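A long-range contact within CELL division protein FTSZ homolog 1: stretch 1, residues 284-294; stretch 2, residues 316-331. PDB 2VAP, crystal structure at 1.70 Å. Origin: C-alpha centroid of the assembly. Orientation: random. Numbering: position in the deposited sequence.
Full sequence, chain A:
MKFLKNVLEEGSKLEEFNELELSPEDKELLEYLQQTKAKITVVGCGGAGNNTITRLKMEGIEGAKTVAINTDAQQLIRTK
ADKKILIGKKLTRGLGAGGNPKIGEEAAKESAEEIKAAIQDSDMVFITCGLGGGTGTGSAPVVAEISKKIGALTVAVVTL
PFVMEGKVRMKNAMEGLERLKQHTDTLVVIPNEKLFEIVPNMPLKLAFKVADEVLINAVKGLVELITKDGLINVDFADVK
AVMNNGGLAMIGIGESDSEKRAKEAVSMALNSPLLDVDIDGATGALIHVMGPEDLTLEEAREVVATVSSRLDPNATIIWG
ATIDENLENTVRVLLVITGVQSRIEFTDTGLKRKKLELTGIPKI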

# COMPACT_ATOMS: atom_id res chain seq x y z
N GLY A 284 14.89 0.75 -7.16
CA GLY A 284 14.75 0.09 -5.87
C GLY A 284 13.62 -0.93 -5.84
O GLY A 284 12.79 -0.97 -6.75
N ALA A 285 13.61 -1.75 -4.80
CA ALA A 285 12.59 -2.79 -4.64
C ALA A 285 12.42 -3.23 -3.20
O ALA A 285 13.39 -3.30 -2.44
CB ALA A 285 12.90 -3.99 -5.53
N LEU A 286 11.18 -3.52 -2.82
CA LEU A 286 10.88 -4.20 -1.57
C LEU A 286 10.31 -5.58 -1.90
O LEU A 286 9.44 -5.70 -2.76
CB LEU A 286 9.89 -3.40 -0.71
CG LEU A 286 10.31 -2.01 -0.22
CD1 LEU A 286 9.85 -0.93 -1.19
CD2 LEU A 286 9.74 -1.75 1.16
N ILE A 287 10.82 -6.60 -1.22
CA ILE A 287 10.37 -7.98 -1.44
C ILE A 287 9.89 -8.59 -0.14
O ILE A 287 10.63 -8.65 0.84
CB ILE A 287 11.50 -8.88 -2.03
CG1 ILE A 287 12.12 -8.24 -3.27
CG2 ILE A 287 10.97 -10.28 -2.34
CD1 ILE A 287 13.38 -8.95 -3.77
N HIS A 288 8.63 -9.02 -0.12
CA HIS A 288 8.09 -9.75 1.01
C HIS A 288 7.76 -11.18 0.58
O HIS A 288 6.82 -11.40 -0.19
CB HIS A 288 6.84 -9.06 1.58
CG HIS A 288 6.43 -9.57 2.93
ND1 HIS A 288 5.61 -8.84 3.77
CD2 HIS A 288 6.73 -10.71 3.59
CE1 HIS A 288 5.41 -9.53 4.88
NE2 HIS A 288 6.08 -10.67 4.80
N VAL A 289 8.53 -12.13 1.09
CA VAL A 289 8.30 -13.55 0.83
C VAL A 289 7.45 -14.12 1.96
O VAL A 289 7.79 -14.00 3.13
CB VAL A 289 9.63 -14.34 0.71
CG1 VAL A 289 9.36 -15.79 0.29
CG2 VAL A 289 10.57 -13.67 -0.29
N MET A 290 6.33 -14.73 1.59
CA MET A 290 5.40 -15.31 2.56
C MET A 290 5.19 -16.79 2.26
O MET A 290 5.10 -17.19 1.10
CB MET A 290 4.07 -14.57 2.53
CG MET A 290 4.14 -13.13 3.02
SD MET A 290 2.81 -12.10 2.39
CE MET A 290 3.35 -11.82 0.70
N GLY A 291 5.11 -17.60 3.31
CA GLY A 291 4.93 -19.03 3.14
C GLY A 291 4.39 -19.73 4.38
O GLY A 291 4.11 -19.07 5.39
N PRO A 292 4.23 -21.06 4.30
CA PRO A 292 3.78 -21.84 5.45
C PRO A 292 4.90 -22.02 6.46
O PRO A 292 5.98 -21.43 6.30
CB PRO A 292 3.40 -23.20 4.82
CG PRO A 292 3.49 -23.01 3.33
CD PRO A 292 4.46 -21.91 3.13
N GLU A 293 4.66 -22.82 7.49
CA GLU A 293 5.64 -23.06 8.56
C GLU A 293 6.94 -23.68 8.05
O GLU A 293 7.98 -23.57 8.70
CB GLU A 293 5.03 -23.93 9.66
CG GLU A 293 3.98 -23.23 10.53
CD GLU A 293 2.61 -23.12 9.87
OE1 GLU A 293 1.81 -22.28 10.33
OE2 GLU A 293 2.33 -23.87 8.91
N ASP A 294 6.87 -24.33 6.88
CA ASP A 294 8.03 -25.00 6.29
C ASP A 294 8.83 -24.13 5.31
O ASP A 294 9.69 -24.64 4.58
CB ASP A 294 7.61 -26.33 5.64
CG ASP A 294 6.65 -26.14 4.47
OD1 ASP A 294 6.21 -25.00 4.21
OD2 ASP A 294 6.33 -27.15 3.81
N THR A 316 18.63 -0.71 -5.26
CA THR A 316 18.67 -1.01 -3.83
C THR A 316 17.49 -1.91 -3.46
O THR A 316 16.33 -1.49 -3.54
CB THR A 316 18.65 0.27 -2.97
OG1 THR A 316 19.63 1.19 -3.46
CG2 THR A 316 18.95 -0.05 -1.51
N ILE A 317 17.79 -3.14 -3.07
CA ILE A 317 16.76 -4.14 -2.78
C ILE A 317 16.72 -4.48 -1.29
O ILE A 317 17.74 -4.86 -0.70
CB ILE A 317 16.96 -5.41 -3.64
CG1 ILE A 317 16.82 -5.07 -5.13
CG2 ILE A 317 15.95 -6.50 -3.24
CD1 ILE A 317 17.45 -6.09 -6.06
N ILE A 318 15.54 -4.34 -0.70
CA ILE A 318 15.30 -4.70 0.70
C ILE A 318 14.27 -5.82 0.76
O ILE A 318 13.25 -5.77 0.07
CB ILE A 318 14.85 -3.47 1.54
CG1 ILE A 318 15.97 -2.42 1.63
CG2 ILE A 318 14.36 -3.89 2.92
CD1 ILE A 318 17.28 -2.91 2.26
N TRP A 319 14.53 -6.84 1.57
CA TRP A 319 13.70 -8.04 1.59
C TRP A 319 13.43 -8.59 2.99
O TRP A 319 14.21 -8.38 3.92
CB TRP A 319 14.34 -9.14 0.73
CG TRP A 319 15.60 -9.71 1.32
CD1 TRP A 319 16.84 -9.14 1.33
CD2 TRP A 319 15.73 -10.97 1.99
NE1 TRP A 319 17.73 -9.97 1.97
CE2 TRP A 319 17.08 -11.10 2.38
CE3 TRP A 319 14.83 -12.01 2.30
CZ2 TRP A 319 17.56 -12.22 3.07
CZ3 TRP A 319 15.31 -13.12 2.98
CH2 TRP A 319 16.66 -13.22 3.35
N GLY A 320 12.31 -9.30 3.12
CA GLY A 320 11.96 -9.99 4.35
C GLY A 320 11.21 -11.28 4.05
O GLY A 320 10.76 -11.50 2.92
N ALA A 321 11.08 -12.12 5.06
CA ALA A 321 10.36 -13.39 4.93
C ALA A 321 9.57 -13.69 6.20
O ALA A 321 10.13 -13.65 7.30
CB ALA A 321 11.32 -14.52 4.61
N THR A 322 8.28 -13.98 6.04
CA THR A 322 7.40 -14.27 7.17
C THR A 322 6.55 -15.51 6.91
O THR A 322 6.33 -15.90 5.76
CB THR A 322 6.45 -13.09 7.50
OG1 THR A 322 5.57 -12.85 6.39
CG2 THR A 322 7.23 -11.82 7.82
N ILE A 323 6.07 -16.12 7.99
CA ILE A 323 5.14 -17.24 7.91
C ILE A 323 3.70 -16.74 7.97
O ILE A 323 3.33 -16.00 8.89
CB ILE A 323 5.40 -18.28 9.03
CG1 ILE A 323 6.80 -18.87 8.90
CG2 ILE A 323 4.35 -19.39 9.00
CD1 ILE A 323 7.36 -19.44 10.19
N ASP A 324 2.90 -17.14 6.99
CA ASP A 324 1.47 -16.89 6.99
C ASP A 324 0.77 -18.22 7.29
O ASP A 324 0.85 -19.17 6.51
CB ASP A 324 1.01 -16.32 5.65
CG ASP A 324 -0.43 -15.82 5.67
OD1 ASP A 324 -1.17 -16.09 6.64
OD2 ASP A 324 -0.84 -15.16 4.69
N GLU A 325 0.10 -18.27 8.44
CA GLU A 325 -0.56 -19.49 8.93
C GLU A 325 -1.71 -19.97 8.04
O GLU A 325 -2.05 -21.15 8.04
CB GLU A 325 -1.03 -19.32 10.38
CG GLU A 325 -1.99 -18.15 10.62
CD GLU A 325 -2.43 -18.02 12.07
OE1 GLU A 325 -3.57 -17.57 12.30
OE2 GLU A 325 -1.65 -18.37 12.97
N ASN A 326 -2.30 -19.04 7.29
CA ASN A 326 -3.37 -19.36 6.35
C ASN A 326 -2.88 -20.14 5.13
O ASN A 326 -3.66 -20.84 4.48
CB ASN A 326 -4.10 -18.08 5.91
CG ASN A 326 -4.78 -17.36 7.07
OD1 ASN A 326 -4.69 -16.14 7.18
ND2 ASN A 326 -5.46 -18.11 7.92
N LEU A 327 -1.59 -20.00 4.82
CA LEU A 327 -0.97 -20.75 3.73
C LEU A 327 -0.56 -22.14 4.20
O LEU A 327 0.11 -22.29 5.22
CB LEU A 327 0.24 -19.99 3.17
CG LEU A 327 0.03 -18.60 2.56
CD1 LEU A 327 1.37 -17.92 2.30
CD2 LEU A 327 -0.80 -18.65 1.29
N GLU A 328 -0.98 -23.16 3.44
CA GLU A 328 -0.69 -24.55 3.79
C GLU A 328 0.50 -25.10 3.00
O GLU A 328 1.41 -25.69 3.58
CB GLU A 328 -1.93 -25.43 3.57
CG GLU A 328 -3.06 -25.20 4.57
CD GLU A 328 -2.73 -25.70 5.97
OE1 GLU A 328 -2.04 -26.73 6.10
OE2 GLU A 328 -3.18 -25.05 6.95
N ASN A 329 0.48 -24.90 1.69
CA ASN A 329 1.54 -25.38 0.80
C ASN A 329 2.03 -24.29 -0.15
O ASN A 329 2.94 -24.51 -0.96
CB ASN A 329 1.07 -26.60 0.00
CG ASN A 329 0.71 -27.78 0.89
OD1 ASN A 329 -0.44 -28.22 0.91
ND2 ASN A 329 1.69 -28.30 1.61
N THR A 330 1.44 -23.10 -0.04
CA THR A 330 1.67 -22.01 -0.98
C THR A 330 2.70 -20.99 -0.48
O THR A 330 2.67 -20.58 0.67
CB THR A 330 0.34 -21.28 -1.31
OG1 THR A 330 -0.64 -22.23 -1.74
CG2 THR A 330 0.54 -20.24 -2.41
N VAL A 331 3.62 -20.62 -1.37
CA VAL A 331 4.50 -19.47 -1.15
C VAL A 331 3.98 -18.28 -1.96
O VAL A 331 3.72 -18.41 -3.16
CB VAL A 331 5.98 -19.80 -1.52
CG1 VAL A 331 6.79 -18.52 -1.72
CG2 VAL A 331 6.61 -20.65 -0.43
O HOH W 1 3.81 -26.99 2.86

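Two neighbouring parallel β-strands, 284-291 and 316-323, are joined here by an unbroken ladder of backbone hydrogen bonds, and the chain beyond the second strand folds back against the end of the first. Their N-to-C directions differ by only 10°, and the ladder illustrates the rule for parallel pairing: alternate residues of one strand bond through both N and O, each reaching two different residues of its neighbour. I287 is typical, its N donating to I318 O at 2.9 Å while its O accepts from G320 N at 2.9 Å. A285, V289 and G291 repeat the pattern, which ends where D324 N donates to G291 O at 2.8 Å, one residue past the second strand. Weaker CA-H···O contacts fill the gaps, as between W319 CA and I287 O at 3.2 Å.

Side chains alternate between the two faces of the sheet. One face carries A285, I287 and V289 beside I317, W319 and A321, an apolar row in which I287 CD1 meets I317 CG2 at 3.6 Å and I287 CB lies 4.0 Å from W319 CB. The other face carries L286, H288 and M290 beside I318 and T322. There H288 reaches diagonally past G320, which has no side chain, and its NE2 hydrogen-bonds T322 OG1 at 2.7 Å, near the plane of the imidazole ring.

Beyond the strands, a type I turn from D324 to L327, closed by L327 N donating to D324 O at 3.1 Å, redirects the chain toward P292. This proline, lacking an amide hydrogen, makes van der Waals contacts instead: its CB lies 3.4 Å from L327 O and its CD 4.3 Å from V331 CG2. At the exposed margin, a water donates to D294 OD2 and E328 O and accepts from N329 ND2, bridging the two stretches.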